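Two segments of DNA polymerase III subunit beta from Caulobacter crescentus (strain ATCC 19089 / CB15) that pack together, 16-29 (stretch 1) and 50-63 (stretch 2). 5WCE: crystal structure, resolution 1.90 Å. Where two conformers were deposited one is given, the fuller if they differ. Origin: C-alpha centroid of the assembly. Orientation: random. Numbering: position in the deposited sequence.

Stretch 1 16-29: ALLKALGHVQSVVE
Stretch 2 50-63: SFSATDLDMEIIDE

Stretch 1 enters as an alpha helix that begins earlier in the chain and runs from A16 through V24 toward a turn, with phi/psi near -63/-45 over most of its length and i to i+4 bonds such as V24 N to A20 O (3.1 Å) and Q25 N to L21 O (2.9 Å). A type I turn from Q25 to V28 follows, V28 N bonding Q25 O at 3.1 Å, and V28 and E29 leave in extended conformation (psi 123° and 137°). Stretch 2 is a hairpin of strands 50-54 and 58-63. Its antiparallel pairing is set by F51 N to D62 O (2.8 Å), D62 N to F51 O (2.9 Å), A53 N to I60 O (2.9 Å) and I60 N to A53 O (2.8 Å).

The helix lies on one face of this hairpin, nearly aligned with both strands: its direction makes 19° with strand 50-54 (signed crossing angle -19°, closest axial approach 8.0 Å) and 172° with strand 58-63 (7.6 Å). Register is fixed by CA to CA distances of 5.8 Å for A20 and D62, 5.3 Å for V24 and I60, 6.1 Å for V27 and T54, and 6.1 Å for V28 and D55. Strand alternation directs the CA-to-CB bonds of F51, A53, I60 and D62 toward the helix, while those of S50, S52, E59, I61 and E63 point away. The two stretches together bury 715 Å².

The small A20 permits a close approach to F51 (chi1 -64°, chi2 84°). A20 CB sits 3.5 Å from the F51 ring centroid, 21° off the ring normal, a CH-pi contact over one face. L17 (t, p) starts away from the hairpin but brings CD1 to 3.7 Å from F51 CZ at the ring edge; L21 (m, t) likewise returns, its CD2 lying 3.9 Å from F51 CE2.

V24 (m) rests over the paired strands, with CG1 3.9 Å from I60 CG2 and 4.0 Å from F51 CB. The short side chain of A53 lets the helix backbone come close: A53 CB is 3.5 Å from V24 O. V27 (p), the residue most covered by the partner stretch, places CG1 3.6 Å from A53 CB, CG2 3.5 Å from M58 CG, and CB 3.9 Å from CD1 of I60 (m, t). V28 (t) adds CG2 at 4.0 Å from A53 CB.

One hydrogen bond crosses the interface. H23 (chi1 -76°, chi2 157°) donates from ND1 to D62 OD2 at 2.7 Å with an angle of 161°, the acceptor lying near the imidazole plane. D62 (t, chi2 7°) is buried, so this bond gives its carboxylate a polar partner; its OD1 also accepts a weak bond from E63 N (2.9 Å).

The hairpin end is braced internally. D55 (p) accepts M58 N at OD1 (2.9 Å), and T54 OG1 (chi1 -169°) accepts L56 N (3.0 Å) while donating to M58 O (2.7 Å). L56, with positive phi (81/-34), helps reverse the chain.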

# COMPACT_ATOMS: atom_id res chain seq x y z
N ALA A 16 -9.91 -26.23 0.65
CA ALA A 16 -10.07 -26.54 -0.78
C ALA A 16 -10.88 -25.52 -1.54
O ALA A 16 -10.58 -25.14 -2.70
CB ALA A 16 -10.69 -27.92 -0.96
N LEU A 17 -11.97 -25.10 -0.92
CA LEU A 17 -12.86 -24.12 -1.52
C LEU A 17 -12.14 -22.79 -1.66
O LEU A 17 -12.21 -22.15 -2.72
CB LEU A 17 -14.11 -23.94 -0.62
CG LEU A 17 -15.16 -22.94 -1.07
CD1 LEU A 17 -15.59 -23.14 -2.50
CD2 LEU A 17 -16.35 -22.99 -0.11
N LEU A 18 -11.43 -22.41 -0.62
CA LEU A 18 -10.69 -21.16 -0.60
C LEU A 18 -9.60 -21.12 -1.63
O LEU A 18 -9.43 -20.11 -2.29
CB LEU A 18 -10.10 -20.89 0.78
CG LEU A 18 -9.43 -19.57 1.07
CD1 LEU A 18 -10.39 -18.42 0.88
CD2 LEU A 18 -8.94 -19.58 2.52
N LYS A 19 -8.90 -22.25 -1.79
CA LYS A 19 -7.77 -22.33 -2.74
C LYS A 19 -8.26 -22.10 -4.17
O LYS A 19 -7.70 -21.29 -4.93
CB LYS A 19 -7.05 -23.67 -2.58
CG LYS A 19 -5.92 -23.94 -3.58
CD LYS A 19 -5.16 -25.21 -3.22
CE LYS A 19 -4.76 -26.04 -4.43
NZ LYS A 19 -3.74 -27.03 -3.97
N ALA A 20 -9.35 -22.79 -4.52
CA ALA A 20 -9.98 -22.61 -5.83
C ALA A 20 -10.54 -21.22 -6.11
O ALA A 20 -10.32 -20.63 -7.20
CB ALA A 20 -11.04 -23.67 -6.06
N LEU A 21 -11.30 -20.71 -5.14
CA LEU A 21 -11.85 -19.38 -5.22
C LEU A 21 -10.75 -18.33 -5.40
O LEU A 21 -10.87 -17.44 -6.26
CB LEU A 21 -12.68 -19.03 -4.00
CG LEU A 21 -14.04 -19.74 -3.87
CD1 LEU A 21 -14.69 -19.49 -2.51
CD2 LEU A 21 -15.01 -19.36 -4.96
N GLY A 22 -9.69 -18.45 -4.61
CA GLY A 22 -8.56 -17.54 -4.66
C GLY A 22 -7.88 -17.56 -6.02
O GLY A 22 -7.54 -16.55 -6.55
N HIS A 23 -7.71 -18.74 -6.59
CA HIS A 23 -7.16 -18.83 -7.92
C HIS A 23 -7.98 -18.17 -9.04
O HIS A 23 -7.40 -17.57 -9.95
CB HIS A 23 -6.97 -20.29 -8.33
CG HIS A 23 -5.80 -20.95 -7.69
ND1 HIS A 23 -5.71 -22.32 -7.55
CD2 HIS A 23 -4.66 -20.44 -7.17
CE1 HIS A 23 -4.58 -22.61 -6.93
NE2 HIS A 23 -3.92 -21.50 -6.72
N VAL A 24 -9.30 -18.36 -9.03
CA VAL A 24 -10.10 -17.86 -10.15
C VAL A 24 -10.58 -16.41 -9.99
O VAL A 24 -10.78 -15.72 -10.98
CB VAL A 24 -11.34 -18.74 -10.49
CG1 VAL A 24 -10.91 -20.18 -10.73
CG2 VAL A 24 -12.43 -18.62 -9.42
N GLN A 25 -10.79 -15.95 -8.77
CA GLN A 25 -11.47 -14.67 -8.58
C GLN A 25 -10.64 -13.45 -9.00
O GLN A 25 -11.21 -12.40 -9.27
CB GLN A 25 -11.92 -14.53 -7.16
CG GLN A 25 -10.81 -14.28 -6.15
CD GLN A 25 -10.74 -12.84 -5.77
OE1 GLN A 25 -11.78 -12.24 -5.41
NE2 GLN A 25 -9.54 -12.25 -5.85
N SER A 26 -9.32 -13.62 -9.07
CA SER A 26 -8.37 -12.58 -9.55
C SER A 26 -8.72 -11.96 -10.90
O SER A 26 -8.43 -10.78 -11.11
CB SER A 26 -6.93 -13.17 -9.66
OG SER A 26 -6.57 -13.86 -8.47
N VAL A 27 -9.32 -12.72 -11.83
CA VAL A 27 -9.64 -12.19 -13.14
C VAL A 27 -10.77 -11.21 -13.12
O VAL A 27 -10.91 -10.39 -14.04
CB VAL A 27 -9.95 -13.32 -14.20
CG1 VAL A 27 -11.26 -14.01 -13.94
CG2 VAL A 27 -9.96 -12.77 -15.66
N VAL A 28 -11.61 -11.28 -12.08
CA VAL A 28 -12.83 -10.47 -12.07
C VAL A 28 -12.47 -9.03 -11.75
O VAL A 28 -11.88 -8.75 -10.72
CB VAL A 28 -13.85 -11.03 -11.07
CG1 VAL A 28 -15.10 -10.16 -10.99
CG2 VAL A 28 -14.18 -12.46 -11.45
N GLU A 29 -12.84 -8.13 -12.65
CA GLU A 29 -12.57 -6.70 -12.47
C GLU A 29 -13.42 -6.13 -11.34
O GLU A 29 -14.61 -6.44 -11.26
CB GLU A 29 -12.94 -5.96 -13.77
CG GLU A 29 -12.02 -6.25 -14.96
CD GLU A 29 -10.64 -5.62 -14.82
OE1 GLU A 29 -10.53 -4.66 -14.05
OE2 GLU A 29 -9.66 -6.09 -15.47
N SER A 50 -16.04 -27.64 -9.99
CA SER A 50 -15.30 -26.81 -10.95
C SER A 50 -15.70 -25.36 -10.79
O SER A 50 -16.83 -25.04 -10.38
CB SER A 50 -15.53 -27.26 -12.38
OG SER A 50 -15.07 -28.59 -12.54
N PHE A 51 -14.74 -24.48 -11.09
CA PHE A 51 -14.85 -23.04 -10.81
C PHE A 51 -14.38 -22.38 -12.07
O PHE A 51 -13.34 -22.83 -12.62
CB PHE A 51 -13.93 -22.63 -9.70
CG PHE A 51 -14.24 -23.23 -8.36
CD1 PHE A 51 -13.76 -24.51 -8.03
CD2 PHE A 51 -14.88 -22.51 -7.41
CE1 PHE A 51 -13.97 -25.06 -6.76
CE2 PHE A 51 -15.10 -23.04 -6.14
CZ PHE A 51 -14.66 -24.31 -5.83
N SER A 52 -15.13 -21.42 -12.59
CA SER A 52 -14.71 -20.65 -13.78
C SER A 52 -15.02 -19.16 -13.56
O SER A 52 -16.07 -18.80 -13.00
CB SER A 52 -15.41 -21.25 -15.01
OG SER A 52 -15.21 -20.42 -16.10
N ALA A 53 -14.08 -18.30 -13.95
CA ALA A 53 -14.34 -16.88 -13.98
C ALA A 53 -13.71 -16.28 -15.21
O ALA A 53 -12.73 -16.83 -15.75
CB ALA A 53 -13.83 -16.22 -12.72
N THR A 54 -14.26 -15.17 -15.65
CA THR A 54 -13.77 -14.53 -16.90
C THR A 54 -13.97 -13.02 -16.93
O THR A 54 -14.85 -12.47 -16.27
CB THR A 54 -14.53 -15.13 -18.11
OG1 THR A 54 -13.93 -14.73 -19.35
CG2 THR A 54 -16.00 -14.74 -18.12
N ASP A 55 -13.16 -12.36 -17.76
CA ASP A 55 -13.38 -10.96 -18.10
C ASP A 55 -13.64 -10.80 -19.59
O ASP A 55 -13.50 -9.69 -20.15
CB ASP A 55 -12.21 -10.11 -17.63
CG ASP A 55 -10.91 -10.43 -18.38
OD1 ASP A 55 -10.95 -11.29 -19.33
OD2 ASP A 55 -9.90 -9.80 -18.04
N LEU A 56 -13.98 -11.91 -20.23
CA LEU A 56 -14.19 -12.00 -21.69
C LEU A 56 -12.90 -12.14 -22.50
O LEU A 56 -12.94 -12.84 -23.52
CB LEU A 56 -15.10 -10.92 -22.29
CG LEU A 56 -16.51 -10.74 -21.69
CD1 LEU A 56 -17.18 -9.52 -22.26
CD2 LEU A 56 -17.33 -11.99 -21.91
N ASP A 57 -11.80 -11.54 -22.09
CA ASP A 57 -10.51 -11.76 -22.76
C ASP A 57 -9.86 -13.06 -22.33
O ASP A 57 -9.24 -13.76 -23.15
CB ASP A 57 -9.55 -10.59 -22.49
CG ASP A 57 -10.04 -9.31 -23.14
OD1 ASP A 57 -10.56 -9.33 -24.28
OD2 ASP A 57 -9.94 -8.27 -22.49
N MET A 58 -10.01 -13.40 -21.06
CA MET A 58 -9.45 -14.60 -20.52
C MET A 58 -10.37 -15.26 -19.51
O MET A 58 -11.29 -14.61 -18.97
CB MET A 58 -8.12 -14.31 -19.88
CG MET A 58 -8.22 -13.59 -18.53
SD MET A 58 -6.65 -12.88 -17.96
CE MET A 58 -6.78 -11.47 -19.06
N GLU A 59 -10.12 -16.56 -19.33
CA GLU A 59 -10.92 -17.38 -18.43
C GLU A 59 -9.98 -18.13 -17.53
O GLU A 59 -9.02 -18.76 -18.03
CB GLU A 59 -11.76 -18.38 -19.22
CG GLU A 59 -12.59 -19.35 -18.37
CD GLU A 59 -13.10 -20.50 -19.21
OE1 GLU A 59 -14.27 -20.46 -19.52
OE2 GLU A 59 -12.28 -21.34 -19.63
N ILE A 60 -10.25 -18.13 -16.24
CA ILE A 60 -9.51 -18.99 -15.33
C ILE A 60 -10.48 -20.06 -14.86
O ILE A 60 -11.63 -19.72 -14.49
CB ILE A 60 -8.95 -18.25 -14.11
CG1 ILE A 60 -8.12 -17.02 -14.51
CG2 ILE A 60 -8.12 -19.19 -13.28
CD1 ILE A 60 -7.54 -16.20 -13.34
N ILE A 61 -10.01 -21.31 -14.87
CA ILE A 61 -10.79 -22.47 -14.35
C ILE A 61 -9.97 -23.14 -13.27
O ILE A 61 -8.70 -23.09 -13.29
CB ILE A 61 -11.19 -23.46 -15.48
CG1 ILE A 61 -11.99 -22.74 -16.59
CG2 ILE A 61 -12.08 -24.60 -14.98
CD1 ILE A 61 -12.53 -23.65 -17.68
N ASP A 62 -10.65 -23.77 -12.31
CA ASP A 62 -9.98 -24.53 -11.29
C ASP A 62 -10.93 -25.58 -10.77
O ASP A 62 -12.14 -25.58 -11.12
CB ASP A 62 -9.41 -23.61 -10.21
CG ASP A 62 -8.29 -24.27 -9.33
OD1 ASP A 62 -7.81 -25.39 -9.58
OD2 ASP A 62 -7.92 -23.67 -8.32
N GLU A 63 -10.40 -26.57 -10.08
CA GLU A 63 -11.22 -27.65 -9.57
C GLU A 63 -10.77 -28.01 -8.17
O GLU A 63 -9.60 -27.88 -7.84
CB GLU A 63 -11.23 -28.87 -10.50
CG GLU A 63 -9.89 -29.51 -10.71
CD GLU A 63 -9.94 -30.87 -11.42
OE1 GLU A 63 -10.93 -31.21 -12.12
OE2 GLU A 63 -8.98 -31.64 -11.20